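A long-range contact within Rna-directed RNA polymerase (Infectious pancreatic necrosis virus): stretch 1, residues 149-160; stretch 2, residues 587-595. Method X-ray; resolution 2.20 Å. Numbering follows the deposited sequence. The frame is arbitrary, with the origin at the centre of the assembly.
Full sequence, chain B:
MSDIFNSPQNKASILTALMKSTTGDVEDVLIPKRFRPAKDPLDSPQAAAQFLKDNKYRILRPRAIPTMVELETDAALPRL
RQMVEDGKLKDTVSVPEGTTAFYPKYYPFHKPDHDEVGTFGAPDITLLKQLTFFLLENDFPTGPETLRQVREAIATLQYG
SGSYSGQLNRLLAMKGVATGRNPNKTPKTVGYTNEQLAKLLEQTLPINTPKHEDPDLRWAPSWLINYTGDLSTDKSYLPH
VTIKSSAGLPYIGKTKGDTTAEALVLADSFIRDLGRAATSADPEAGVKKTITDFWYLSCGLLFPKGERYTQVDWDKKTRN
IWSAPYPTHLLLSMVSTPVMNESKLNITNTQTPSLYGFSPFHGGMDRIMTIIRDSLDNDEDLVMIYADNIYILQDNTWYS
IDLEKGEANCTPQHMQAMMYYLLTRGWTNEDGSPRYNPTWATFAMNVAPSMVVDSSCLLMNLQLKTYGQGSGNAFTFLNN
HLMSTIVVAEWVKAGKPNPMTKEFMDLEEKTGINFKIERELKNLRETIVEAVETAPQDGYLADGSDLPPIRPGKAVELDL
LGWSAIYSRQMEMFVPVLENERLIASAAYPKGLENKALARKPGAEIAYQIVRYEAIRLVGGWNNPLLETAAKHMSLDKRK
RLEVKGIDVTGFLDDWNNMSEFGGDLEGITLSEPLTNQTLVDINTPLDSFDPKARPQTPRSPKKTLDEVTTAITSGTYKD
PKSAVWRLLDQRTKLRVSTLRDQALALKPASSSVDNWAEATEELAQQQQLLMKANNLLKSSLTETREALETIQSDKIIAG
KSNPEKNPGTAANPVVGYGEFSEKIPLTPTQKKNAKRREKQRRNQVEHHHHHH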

# COMPACT_ATOMS: atom_id res chain seq x y z
N GLN B 149 -18.02 2.77 25.22
CA GLN B 149 -17.25 2.93 23.99
C GLN B 149 -17.86 2.16 22.82
O GLN B 149 -18.01 2.74 21.74
N VAL B 150 -18.26 0.89 23.05
CA VAL B 150 -18.89 0.07 22.02
C VAL B 150 -20.25 0.71 21.60
O VAL B 150 -20.51 0.84 20.40
N ARG B 151 -21.07 1.13 22.59
CA ARG B 151 -22.36 1.75 22.30
C ARG B 151 -22.20 3.07 21.53
O ARG B 151 -22.97 3.30 20.60
N GLU B 152 -21.23 3.92 21.94
CA GLU B 152 -20.93 5.19 21.27
C GLU B 152 -20.42 4.94 19.83
O GLU B 152 -20.84 5.65 18.92
N ALA B 153 -19.60 3.89 19.61
CA ALA B 153 -19.12 3.54 18.26
C ALA B 153 -20.31 3.11 17.36
O ALA B 153 -20.40 3.56 16.22
N ILE B 154 -21.25 2.30 17.90
CA ILE B 154 -22.45 1.87 17.17
C ILE B 154 -23.32 3.10 16.83
O ILE B 154 -23.83 3.19 15.71
N ALA B 155 -23.44 4.05 17.78
CA ALA B 155 -24.25 5.26 17.62
C ALA B 155 -23.62 6.33 16.71
O ALA B 155 -24.38 7.08 16.11
N THR B 156 -22.28 6.40 16.58
CA THR B 156 -21.64 7.48 15.82
C THR B 156 -20.88 7.04 14.57
O THR B 156 -20.60 7.88 13.72
N LEU B 157 -20.55 5.74 14.46
CA LEU B 157 -19.84 5.21 13.30
C LEU B 157 -20.79 4.45 12.36
O LEU B 157 -21.92 4.14 12.71
N GLN B 158 -20.30 4.15 11.17
CA GLN B 158 -20.99 3.35 10.19
C GLN B 158 -19.99 2.67 9.27
O GLN B 158 -19.20 3.35 8.62
N TYR B 159 -20.01 1.34 9.22
CA TYR B 159 -19.19 0.64 8.25
C TYR B 159 -19.93 0.66 6.92
O TYR B 159 -21.15 0.44 6.89
N GLY B 160 -19.21 0.97 5.86
CA GLY B 160 -19.80 1.04 4.54
C GLY B 160 -18.93 1.74 3.52
O GLY B 160 -17.80 2.12 3.83
N ALA B 587 -15.26 -4.19 16.84
CA ALA B 587 -16.27 -4.89 17.65
C ALA B 587 -17.67 -4.34 17.37
O ALA B 587 -18.62 -5.11 17.29
N ALA B 588 -17.79 -3.01 17.22
CA ALA B 588 -19.07 -2.33 16.96
C ALA B 588 -19.56 -2.61 15.52
O ALA B 588 -20.74 -2.92 15.33
N TYR B 589 -18.67 -2.49 14.52
CA TYR B 589 -18.99 -2.69 13.12
C TYR B 589 -18.09 -3.74 12.47
O TYR B 589 -17.15 -3.37 11.77
N PRO B 590 -18.38 -5.05 12.66
CA PRO B 590 -17.53 -6.08 12.02
C PRO B 590 -17.70 -6.08 10.51
O PRO B 590 -18.78 -5.77 10.01
N LYS B 591 -16.60 -6.36 9.78
CA LYS B 591 -16.68 -6.55 8.33
C LYS B 591 -17.23 -7.95 8.15
O LYS B 591 -16.84 -8.86 8.90
N GLY B 592 -18.15 -8.12 7.20
CA GLY B 592 -18.69 -9.44 6.90
C GLY B 592 -17.82 -10.16 5.89
O GLY B 592 -16.70 -9.73 5.61
N LEU B 593 -18.34 -11.26 5.32
CA LEU B 593 -17.65 -11.97 4.23
C LEU B 593 -17.78 -11.13 2.96
O LEU B 593 -18.89 -11.03 2.43
N GLU B 594 -16.69 -10.48 2.52
CA GLU B 594 -16.73 -9.65 1.31
C GLU B 594 -16.04 -10.40 0.15
O GLU B 594 -15.06 -9.94 -0.45
N ASN B 595 -16.58 -11.61 -0.12
CA ASN B 595 -16.17 -12.56 -1.16
C ASN B 595 -17.38 -13.40 -1.50
O ASN B 595 -17.79 -14.24 -0.69

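Two tyrosines, one from each stretch, make the direct polar links of this contact. Tyr-589 OH donates a hydrogen bond to Ile-154 O at 2.7 Å. Tyr-159 OH donates to Glu-594 OE2, also at 2.7 Å. Both bonds are short, and each is formed by the far end of a long side chain that reaches across to the other stretch.

The Tyr-589 bond uses a carbonyl near the end of a helix. Leu-157 is the first residue after that helix to leave helical phi/psi, and within the stretch no backbone N bonds to Ile-154 O. The tyrosine hydroxyl supplies a donor there. Leu-157 O also lies close, 2.9 Å from Tyr-589 OH, but this pair is a contact rather than a hydrogen bond. Water 1 also binds the hydroxyl. It donates to Tyr-589 OH at 3.1 Å and to Gln-158 OE1 at 2.9 Å, and so bridges the two side chains.

Gln-158 takes chi1 t and chi2 p. Its CA-to-CB bond points away from stretch 2, but the end of the side chain comes nearer again. Gln-158 NE2 lies 3.7 Å from Tyr-589 CE1. The same NE2 donates a nearly straight hydrogen bond to Tyr-159 O, at 2.8 Å, which ties the side chain back to its own strand.

Tyr-589 points toward stretch 1 with chi1 m and chi2 -84°. It is buried, and its ring fits where the helix gives way to the strand. Gln-158 CA sits over one face, 4.1 Å from the ring centroid and 14° off the ring normal, in a CH-pi contact. Tyr-159 N lies over the same face, 3.6 Å from Tyr-589 CD1. Ala-153 O approaches the ring edge, 3.4 Å from Tyr-589 CE2. Leu-157, in rotamer m, t, points toward stretch 2 and brings its CB to 4.0 Å from Tyr-589 CE2.

Tyr-159 also points toward the other stretch, with chi1 t and chi2 77°. Its CB packs 3.7 Å from Tyr-589 CB, so the two tyrosines touch at their bases while their hydroxyls serve separate partners. Farther out, Tyr-159 CE1 lies 3.7 Å from Lys-591 CG. Lys-591 has chi1 m and is extended beyond it, with chi2 to chi4 all t. Glu-594 points toward stretch 1 with chi1 m and chi2 t, and its OE2 meets the Tyr-159 ring at the edge, near the ring plane.

The packing at the other end is apolar and close. Ala-588 points toward stretch 1. Its CB is 3.6 Å from Ala-153 CB and 3.6 Å from Ile-154 CG1. Ile-154 is in rotamer m, t, and both it and Ala-153 point sideways. The CA atoms of Ile-154 and Ala-588 are 5.4 Å apart, with the Ala-588 CB between the stretches. Val-150, chi1 t, is buried and points sideways; its backbone O is 4.0 Å from Ala-588 CB.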

# COMPACT_ATOMS: atom_id res chain seq x y z
CB GLN B 149 -15.80 2.54 24.21
CG GLN B 149 -15.04 3.63 24.96
CD GLN B 149 -13.67 3.22 25.40
OE1 GLN B 149 -13.27 2.04 25.30
NE2 GLN B 149 -12.92 4.17 25.94
CB VAL B 150 -19.05 -1.40 22.45
CG1 VAL B 150 -19.86 -2.18 21.41
CG2 VAL B 150 -17.69 -2.05 22.65
CB ARG B 151 -23.18 1.99 23.57
CG ARG B 151 -24.67 2.06 23.28
CD ARG B 151 -25.51 2.15 24.52
NE ARG B 151 -25.63 3.54 24.95
CZ ARG B 151 -26.69 4.30 24.77
NH1 ARG B 151 -27.78 3.80 24.20
NH2 ARG B 151 -26.69 5.56 25.17
CB GLU B 152 -19.90 6.02 22.08
CG GLU B 152 -19.42 7.30 21.42
CD GLU B 152 -20.29 8.56 21.37
OE1 GLU B 152 -21.52 8.46 21.59
OE2 GLU B 152 -19.73 9.63 21.04
CB ALA B 153 -18.07 2.44 18.32
CB ILE B 154 -23.23 0.79 17.98
CG1 ILE B 154 -22.46 -0.57 18.00
CG2 ILE B 154 -24.67 0.60 17.43
CD1 ILE B 154 -22.95 -1.60 18.98
CB ALA B 155 -24.53 5.88 18.98
CB THR B 156 -20.70 8.28 16.72
OG1 THR B 156 -19.67 7.41 17.18
CG2 THR B 156 -21.44 8.93 17.89
CB LEU B 157 -18.65 4.29 13.71
CG LEU B 157 -17.58 4.85 14.67
CD1 LEU B 157 -16.52 3.82 14.94
CD2 LEU B 157 -16.94 6.15 14.14
CB GLN B 158 -21.99 4.19 9.36
CG GLN B 158 -22.77 3.38 8.31
CD GLN B 158 -23.59 2.29 8.94
OE1 GLN B 158 -24.52 2.55 9.69
NE2 GLN B 158 -23.23 1.03 8.67
CB TYR B 159 -18.83 -0.80 8.67
CG TYR B 159 -18.00 -1.50 7.61
CD1 TYR B 159 -16.65 -1.22 7.46
CD2 TYR B 159 -18.60 -2.34 6.67
CE1 TYR B 159 -15.90 -1.80 6.44
CE2 TYR B 159 -17.87 -2.91 5.63
CZ TYR B 159 -16.51 -2.65 5.53
OH TYR B 159 -15.76 -3.25 4.53
CB ALA B 587 -15.96 -4.77 19.14
CB ALA B 588 -18.92 -0.83 17.18
CB TYR B 589 -18.91 -1.36 12.35
CG TYR B 589 -20.12 -0.50 12.59
CD1 TYR B 589 -21.29 -0.68 11.86
CD2 TYR B 589 -20.12 0.47 13.59
CE1 TYR B 589 -22.42 0.09 12.11
CE2 TYR B 589 -21.25 1.23 13.86
CZ TYR B 589 -22.40 1.04 13.12
OH TYR B 589 -23.52 1.78 13.40
CB PRO B 590 -18.03 -7.40 12.63
CG PRO B 590 -19.41 -7.11 13.14
CD PRO B 590 -19.47 -5.65 13.47
CB LYS B 591 -15.31 -6.41 7.63
CG LYS B 591 -14.67 -5.04 7.71
CD LYS B 591 -13.40 -4.98 6.89
CE LYS B 591 -12.70 -3.65 7.05
NZ LYS B 591 -11.63 -3.44 6.04
CB LEU B 593 -18.24 -13.38 4.01
CG LEU B 593 -17.80 -14.51 4.91
CD1 LEU B 593 -18.57 -15.76 4.59
CD2 LEU B 593 -16.32 -14.79 4.76
CB GLU B 594 -16.12 -8.27 1.57
CG GLU B 594 -17.03 -7.38 2.42
CD GLU B 594 -16.41 -6.11 2.98
OE1 GLU B 594 -15.42 -5.62 2.40
OE2 GLU B 594 -16.95 -5.60 3.99
CB ASN B 595 -14.98 -13.42 -0.68
CG ASN B 595 -14.39 -14.27 -1.78
OD1 ASN B 595 -14.76 -15.45 -1.94
ND2 ASN B 595 -13.50 -13.69 -2.58
O HOH W 1 -26.25 1.68 11.87